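Local coordinates for protein eukaryotic initiation factor 4F subunit P150 (Saccharomyces cerevisiae, PDB 2VSO) that serves as the scaffold subunit of the cap-binding complex eIF4F in translation initiation, its middle domain here being the part that binds the helicase eIF4A, at residues 39-44 with 58-62; 129-134 with 188-193. All coordinates share one frame; numbering follows the deposited sequence.

Both contacts belong to the all-helical MIF4G domain but sit in different places: the centre of contact 2 lies about 9 Å from the centre of the chain, that of contact 1 about 19 Å. Each is largely buried, and neither has a hydrogen bond across it. Contact 1 pairs two neighbouring antiparallel helices, 33-45 and 52-64, through leucine, isoleucine and a methionine, and at its edge E58 forms a salt bridge with a basic side chain of another protein's chain. Contact 2 brings helix 122-139 against the turn that opens helix 191-206, and there a histidine ring faced by M193 and a cysteine sulfur join the leucines. Helix 73-88 touches side chains of both contacts.

Contact 1. Residues 39-44 with 58-62; sequences KMKSLL and EILAI
E58 meets L43 at the edge of the contact, where the two side chains cross at about a right angle: L43 CD2 rests 3.8 Å from E58 OE2 and nearly as close to the methylene CB. The carboxylate finds its charge partner outside the two helices, since OE1 forms a salt bridge with a basic side chain of another protein's chain. One residue on, I59 works with all its branches. Its CG1 lies 3.5 Å from L43 CB as the two side chains slide past each other in opposite directions, and CD1 carries on to L44 CD2 at 3.7 Å. The other branch, CG2, stands opposite the backbone N (CG1 taking the place beside it, chi1 -69°), and this turns it to the M40 thioether, 3.9 Å from CE. An alanine at this position would lose CG1, CG2 and CD1 together and would probably open a gap between L43, L44 and M40. I62 closes the row: its CD1 meets L43 CD1 tip to tip at 3.7 Å and also touches K39 CB, 3.6 Å away, while the lysine's extended chain leads its amine away. V78 of helix 73-88 touches both M40 and I62, and L99 touches L44 and I59. The short segments run antiparallel at 158°, their axes 10.5 Å apart, as in the helical hairpins from which MIF4G domains are built.

Contact 2. Residues 129-134 with 188-193; sequences LVARCH and LLTGKM
M193 starts with CG opposite its backbone N (chi1 -177°) and then bends at both chi2 and chi3, which carries the end of the chain across to H134. The histidine, its CG beside the backbone N, presents one ring face to that methyl. M193 CE lies over this face as a CH-pi contact, modelled closer than is physically likely, so the exact spacing is doubtful; SD follows over the same face, 20° off the normal and 4.0 Å from the H134 centroid. K192 comes to the ring differently: its CE lies at the edge, in the plane, 3.9 Å from H134 NE2. Its amine and the imidazole are near each other without touching, so a charged lysine would probably disfavour protonation of the histidine.

The methyl of M193 also packs against helix 122-139, with CE 3.5 Å from C133 CB and 3.6 Å from V130 CG1. In this all-helical MIF4G domain the turn after helix 163-185 and the first residues of helix 191-206 lie against helix 122-139, joining elements far apart in sequence.

Within that turn, L189 spreads its two methyls against the helix. CD1 lies 3.9 Å from C133 SG, and CD2 comes equally close to that sulfur; CD2 also touches V130 CG2 at 3.9 Å, the two side chains sliding past each other in opposite directions. I180 of helix 163-185 packs on both C133 and L189. At the other end L188 offers its CB to L129 CD1 at 3.7 Å, the two side chains crossing obliquely, and C100 of helix 93-106 touches both leucines.

Contact 1. Residues 39-44 with 58-62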
ATOM      1  N   LYS C  39       7.235   0.155  27.446  1.00 57.70           N
ATOM      2  CA  LYS C  39       6.383   1.325  27.298  1.00 46.59           C
ATOM      3  C   LYS C  39       6.652   2.022  25.993  1.00 60.71           C
ATOM      4  O   LYS C  39       5.738   2.597  25.399  1.00 75.37           O
ATOM      5  CB  LYS C  39       6.545   2.300  28.453  1.00 54.34           C
ATOM      6  CG  LYS C  39       5.702   1.903  29.654  1.00 81.09           C
ATOM      7  CD  LYS C  39       6.272   2.417  30.964  1.00 95.10           C
ATOM      8  CE  LYS C  39       5.522   1.808  32.132  1.00105.40           C
ATOM      9  NZ  LYS C  39       5.975   2.369  33.433  1.00115.96           N
ATOM     10  N   MET C  40       7.898   1.959  25.531  1.00 52.02           N
ATOM     11  CA  MET C  40       8.265   2.608  24.277  1.00 53.47           C
ATOM     12  C   MET C  40       7.771   1.844  23.051  1.00 67.03           C
ATOM     13  O   MET C  40       7.342   2.461  22.080  1.00 80.57           O
ATOM     14  CB  MET C  40       9.767   2.840  24.186  1.00 64.61           C
ATOM     15  CG  MET C  40      10.250   4.068  24.924  1.00 63.15           C
ATOM     16  SD  MET C  40       9.544   5.591  24.291  1.00 59.72           S
ATOM     17  CE  MET C  40      10.341   5.706  22.686  1.00 66.49           C
ATOM     18  N   LYS C  41       7.839   0.515  23.085  1.00 63.86           N
ATOM     19  CA  LYS C  41       7.232  -0.285  22.024  1.00 47.28           C
ATOM     20  C   LYS C  41       5.767   0.083  21.916  1.00 48.44           C
ATOM     21  O   LYS C  41       5.244   0.339  20.832  1.00 62.29           O
ATOM     22  CB  LYS C  41       7.339  -1.785  22.304  1.00 42.00           C
ATOM     23  CG  LYS C  41       8.563  -2.445  21.704  1.00 55.09           C
ATOM     24  CD  LYS C  41       8.531  -3.951  21.933  1.00 70.92           C
ATOM     25  CE  LYS C  41       9.875  -4.594  21.612  1.00 85.42           C
ATOM     26  NZ  LYS C  41      11.006  -3.819  22.213  1.00106.83           N
ATOM     27  N   SER C  42       5.105   0.098  23.061  1.00 51.44           N
ATOM     28  CA  SER C  42       3.682   0.380  23.113  1.00 40.23           C
ATOM     29  C   SER C  42       3.403   1.785  22.604  1.00 52.62           C
ATOM     30  O   SER C  42       2.469   1.998  21.839  1.00 70.18           O
ATOM     31  CB  SER C  42       3.153   0.205  24.540  1.00 41.50           C
ATOM     32  OG  SER C  42       1.731   0.117  24.557  1.00 50.41           O
ATOM     33  N   LEU C  43       4.218   2.746  23.005  1.00 41.60           N
ATOM     34  CA  LEU C  43       3.985   4.106  22.568  1.00 39.50           C
ATOM     35  C   LEU C  43       4.340   4.337  21.096  1.00 49.65           C
ATOM     36  O   LEU C  43       3.711   5.151  20.430  1.00 56.15           O
ATOM     37  CB  LEU C  43       4.714   5.088  23.469  1.00 48.50           C
ATOM     38  CG  LEU C  43       4.064   5.183  24.846  1.00 51.17           C
ATOM     39  CD1 LEU C  43       4.976   5.883  25.845  1.00 44.36           C
ATOM     40  CD2 LEU C  43       2.738   5.902  24.727  1.00 42.42           C
ATOM     41  N   LEU C  44       5.325   3.618  20.582  1.00 43.54           N
ATOM     42  CA  LEU C  44       5.708   3.789  19.187  1.00 37.84           C
ATOM     43  C   LEU C  44       4.733   3.071  18.232  1.00 53.31           C
ATOM     44  O   LEU C  44       4.534   3.507  17.098  1.00 48.34           O
ATOM     45  CB  LEU C  44       7.145   3.336  18.970  1.00 34.30           C
ATOM     46  CG  LEU C  44       8.178   4.342  19.488  1.00 42.39           C
ATOM     47  CD1 LEU C  44       9.584   3.905  19.138  1.00 43.42           C
ATOM     48  CD2 LEU C  44       7.915   5.741  18.945  1.00 49.74           C
ATOM     49  N   GLU C  58       3.436  11.460  25.862  1.00 59.81           N
ATOM     50  CA  GLU C  58       3.784  10.370  26.757  1.00 58.07           C
ATOM     51  C   GLU C  58       5.213   9.880  26.536  1.00 62.54           C
ATOM     52  O   GLU C  58       5.911   9.537  27.486  1.00 82.18           O
ATOM     53  CB  GLU C  58       2.764   9.241  26.650  1.00 68.80           C
ATOM     54  CG  GLU C  58       1.344   9.740  26.866  1.00 86.07           C
ATOM     55  CD  GLU C  58       0.456   8.719  27.532  1.00 96.26           C
ATOM     56  OE1 GLU C  58      -0.638   9.105  27.998  1.00102.31           O
ATOM     57  OE2 GLU C  58       0.857   7.536  27.597  1.00 95.19           O
ATOM     58  N   ILE C  59       5.661   9.868  25.289  1.00 62.63           N
ATOM     59  CA  ILE C  59       7.042   9.505  24.990  1.00 54.09           C
ATOM     60  C   ILE C  59       8.024  10.544  25.553  1.00 62.90           C
ATOM     61  O   ILE C  59       9.186  10.238  25.830  1.00 61.58           O
ATOM     62  CB  ILE C  59       7.253   9.328  23.479  1.00 43.22           C
ATOM     63  CG1 ILE C  59       6.507   8.078  23.003  1.00 51.05           C
ATOM     64  CG2 ILE C  59       8.756   9.266  23.123  1.00 35.63           C
ATOM     65  CD1 ILE C  59       6.453   7.939  21.500  1.00 54.75           C
ATOM     66  N   LEU C  60       7.553  11.773  25.733  1.00 62.68           N
ATOM     67  CA  LEU C  60       8.403  12.837  26.256  1.00 59.60           C
ATOM     68  C   LEU C  60       8.512  12.783  27.795  1.00 74.03           C
ATOM     69  O   LEU C  60       9.486  13.270  28.373  1.00 64.79           O
ATOM     70  CB  LEU C  60       7.905  14.205  25.769  1.00 45.57           C
ATOM     71  CG  LEU C  60       8.397  15.469  26.473  1.00 64.16           C
ATOM     72  CD1 LEU C  60       9.869  15.706  26.221  1.00 55.48           C
ATOM     73  CD2 LEU C  60       7.567  16.663  26.020  1.00 79.37           C
ATOM     74  N   ALA C  61       7.514  12.188  28.449  1.00 64.55           N
ATOM     75  CA  ALA C  61       7.558  11.996  29.897  1.00 58.54           C
ATOM     76  C   ALA C  61       8.521  10.873  30.229  1.00 78.81           C
ATOM     77  O   ALA C  61       9.123  10.849  31.304  1.00 94.98           O
ATOM     78  CB  ALA C  61       6.174  11.681  30.449  1.00 51.38           C
ATOM     79  N   ILE C  62       8.649   9.928  29.306  1.00 74.24           N
ATOM     80  CA  ILE C  62       9.594   8.838  29.478  1.00 61.95           C
ATOM     81  C   ILE C  62      10.991   9.383  29.239  1.00 59.12           C
ATOM     82  O   ILE C  62      11.926   9.047  29.962  1.00 62.52           O
ATOM     83  CB  ILE C  62       9.278   7.667  28.522  1.00 59.61           C
ATOM     84  CG1 ILE C  62       7.988   6.976  28.945  1.00 61.03           C
ATOM     85  CG2 ILE C  62      10.392   6.654  28.498  1.00 39.79           C
ATOM     86  CD1 ILE C  62       7.764   5.666  28.241  1.00 66.29           C
TER

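Contact 2. Residues 129-134 with 188-193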
ATOM      1  N   LEU C 129      20.697  13.056  18.701  1.00 45.39           N
ATOM      2  CA  LEU C 129      20.250  12.642  17.370  1.00 51.99           C
ATOM      3  C   LEU C 129      21.433  12.347  16.444  1.00 53.13           C
ATOM      4  O   LEU C 129      21.511  11.279  15.838  1.00 46.62           O
ATOM      5  CB  LEU C 129      19.344  13.703  16.732  1.00 43.04           C
ATOM      6  CG  LEU C 129      18.028  14.024  17.435  1.00 40.64           C
ATOM      7  CD1 LEU C 129      17.264  15.088  16.671  1.00 39.77           C
ATOM      8  CD2 LEU C 129      17.189  12.785  17.602  1.00 33.21           C
ATOM      9  N   VAL C 130      22.349  13.298  16.331  1.00 43.74           N
ATOM     10  CA  VAL C 130      23.529  13.102  15.496  1.00 61.67           C
ATOM     11  C   VAL C 130      24.305  11.848  15.899  1.00 63.39           C
ATOM     12  O   VAL C 130      24.566  10.981  15.065  1.00 69.63           O
ATOM     13  CB  VAL C 130      24.482  14.315  15.545  1.00 75.12           C
ATOM     14  CG1 VAL C 130      25.376  14.328  14.317  1.00 64.07           C
ATOM     15  CG2 VAL C 130      23.690  15.609  15.642  1.00 88.92           C
ATOM     16  N   ALA C 131      24.659  11.756  17.177  1.00 52.83           N
ATOM     17  CA  ALA C 131      25.461  10.643  17.697  1.00 61.34           C
ATOM     18  C   ALA C 131      24.830   9.309  17.353  1.00 55.37           C
ATOM     19  O   ALA C 131      25.525   8.330  17.077  1.00 51.19           O
ATOM     20  CB  ALA C 131      25.652  10.765  19.234  1.00 39.39           C
ATOM     21  N   ARG C 132      23.504   9.277  17.374  1.00 57.29           N
ATOM     22  CA  ARG C 132      22.777   8.060  17.051  1.00 43.49           C
ATOM     23  C   ARG C 132      22.675   7.764  15.547  1.00 48.37           C
ATOM     24  O   ARG C 132      22.506   6.602  15.178  1.00 56.77           O
ATOM     25  CB  ARG C 132      21.395   8.072  17.709  1.00 35.13           C
ATOM     26  CG  ARG C 132      20.509   6.923  17.322  1.00 62.52           C
ATOM     27  CD  ARG C 132      21.142   5.613  17.676  1.00 62.23           C
ATOM     28  NE  ARG C 132      21.366   5.494  19.108  1.00 73.93           N
ATOM     29  CZ  ARG C 132      22.136   4.561  19.655  1.00 76.33           C
ATOM     30  NH1 ARG C 132      22.747   3.681  18.877  1.00 63.24           N
ATOM     31  NH2 ARG C 132      22.302   4.511  20.970  1.00 83.11           N
ATOM     32  N   CYS C 133      22.783   8.772  14.677  1.00 39.53           N
ATOM     33  CA  CYS C 133      22.748   8.456  13.231  1.00 55.10           C
ATOM     34  C   CYS C 133      24.090   7.862  12.885  1.00 61.98           C
ATOM     35  O   CYS C 133      24.177   6.889  12.144  1.00 62.48           O
ATOM     36  CB  CYS C 133      22.495   9.670  12.312  1.00 43.77           C
ATOM     37  SG  CYS C 133      21.050  10.669  12.672  1.00 83.61           S
ATOM     38  N   HIS C 134      25.133   8.475  13.434  1.00 58.56           N
ATOM     39  CA  HIS C 134      26.506   8.014  13.255  1.00 53.04           C
ATOM     40  C   HIS C 134      26.649   6.574  13.694  1.00 49.64           C
ATOM     41  O   HIS C 134      27.247   5.755  13.001  1.00 58.60           O
ATOM     42  CB  HIS C 134      27.459   8.879  14.059  1.00 38.23           C
ATOM     43  CG  HIS C 134      27.848  10.156  13.377  1.00 62.39           C
ATOM     44  ND1 HIS C 134      28.382  10.185  12.105  1.00 72.44           N
ATOM     45  CD2 HIS C 134      27.808  11.437  13.797  1.00 54.02           C
ATOM     46  CE1 HIS C 134      28.641  11.436  11.770  1.00 73.05           C
ATOM     47  NE2 HIS C 134      28.307  12.217  12.782  1.00 58.45           N
ATOM     48  N   LEU C 188      16.958  19.279  12.449  1.00 56.66           N
ATOM     49  CA  LEU C 188      17.375  18.502  13.600  1.00 47.77           C
ATOM     50  C   LEU C 188      18.718  17.805  13.330  1.00 60.31           C
ATOM     51  O   LEU C 188      19.216  17.033  14.153  1.00 73.04           O
ATOM     52  CB  LEU C 188      16.314  17.472  13.972  1.00 40.22           C
ATOM     53  CG  LEU C 188      14.895  17.974  14.230  1.00 50.30           C
ATOM     54  CD1 LEU C 188      13.989  16.851  14.747  1.00 49.88           C
ATOM     55  CD2 LEU C 188      14.924  19.110  15.209  1.00 49.55           C
ATOM     56  N   LEU C 189      19.301  18.097  12.173  1.00 56.59           N
ATOM     57  CA  LEU C 189      20.628  17.612  11.809  1.00 41.20           C
ATOM     58  C   LEU C 189      21.310  18.642  10.922  1.00 58.51           C
ATOM     59  O   LEU C 189      20.648  19.399  10.209  1.00 59.45           O
ATOM     60  CB  LEU C 189      20.564  16.278  11.058  1.00 35.02           C
ATOM     61  CG  LEU C 189      20.176  14.968  11.745  1.00 47.55           C
ATOM     62  CD1 LEU C 189      20.015  13.851  10.721  1.00 43.55           C
ATOM     63  CD2 LEU C 189      21.211  14.577  12.762  1.00 33.91           C
ATOM     64  N   THR C 190      22.637  18.657  10.965  1.00 67.45           N
ATOM     65  CA  THR C 190      23.425  19.560  10.143  1.00 82.17           C
ATOM     66  C   THR C 190      23.729  18.889   8.812  1.00 83.44           C
ATOM     67  O   THR C 190      23.456  17.701   8.631  1.00 73.33           O
ATOM     68  CB  THR C 190      24.757  19.959  10.832  1.00 85.46           C
ATOM     69  OG1 THR C 190      25.616  18.813  10.937  1.00 84.11           O
ATOM     70  CG2 THR C 190      24.494  20.522  12.219  1.00 89.53           C
ATOM     71  N   GLY C 191      24.303  19.653   7.887  1.00 85.51           N
ATOM     72  CA  GLY C 191      24.646  19.142   6.576  1.00 82.59           C
ATOM     73  C   GLY C 191      25.702  18.055   6.606  1.00 90.70           C
ATOM     74  O   GLY C 191      25.730  17.203   5.723  1.00 91.87           O
ATOM     75  N   LYS C 192      26.573  18.073   7.614  1.00 95.49           N
ATOM     76  CA  LYS C 192      27.698  17.143   7.649  1.00 92.40           C
ATOM     77  C   LYS C 192      27.222  15.699   7.584  1.00 81.84           C
ATOM     78  O   LYS C 192      27.893  14.844   7.010  1.00 89.35           O
ATOM     79  CB  LYS C 192      28.586  17.370   8.881  1.00107.35           C
ATOM     80  CG  LYS C 192      28.158  16.622  10.142  1.00122.68           C
ATOM     81  CD  LYS C 192      29.238  16.692  11.224  1.00122.19           C
ATOM     82  CE  LYS C 192      28.784  16.049  12.532  1.00116.15           C
ATOM     83  NZ  LYS C 192      29.854  16.077  13.575  1.00111.57           N
ATOM     84  N   MET C 193      26.055  15.433   8.161  1.00 70.37           N
ATOM     85  CA  MET C 193      25.503  14.081   8.151  1.00 63.06           C
ATOM     86  C   MET C 193      24.754  13.792   6.841  1.00 72.55           C
ATOM     87  O   MET C 193      24.629  12.639   6.423  1.00 54.46           O
ATOM     88  CB  MET C 193      24.598  13.854   9.362  1.00 48.93           C
ATOM     89  CG  MET C 193      24.046  12.440   9.458  1.00 69.02           C
ATOM     90  SD  MET C 193      25.189  11.189  10.093  1.00 63.66           S
ATOM     91  CE  MET C 193      25.296  11.706  11.807  1.00410.44           C
TER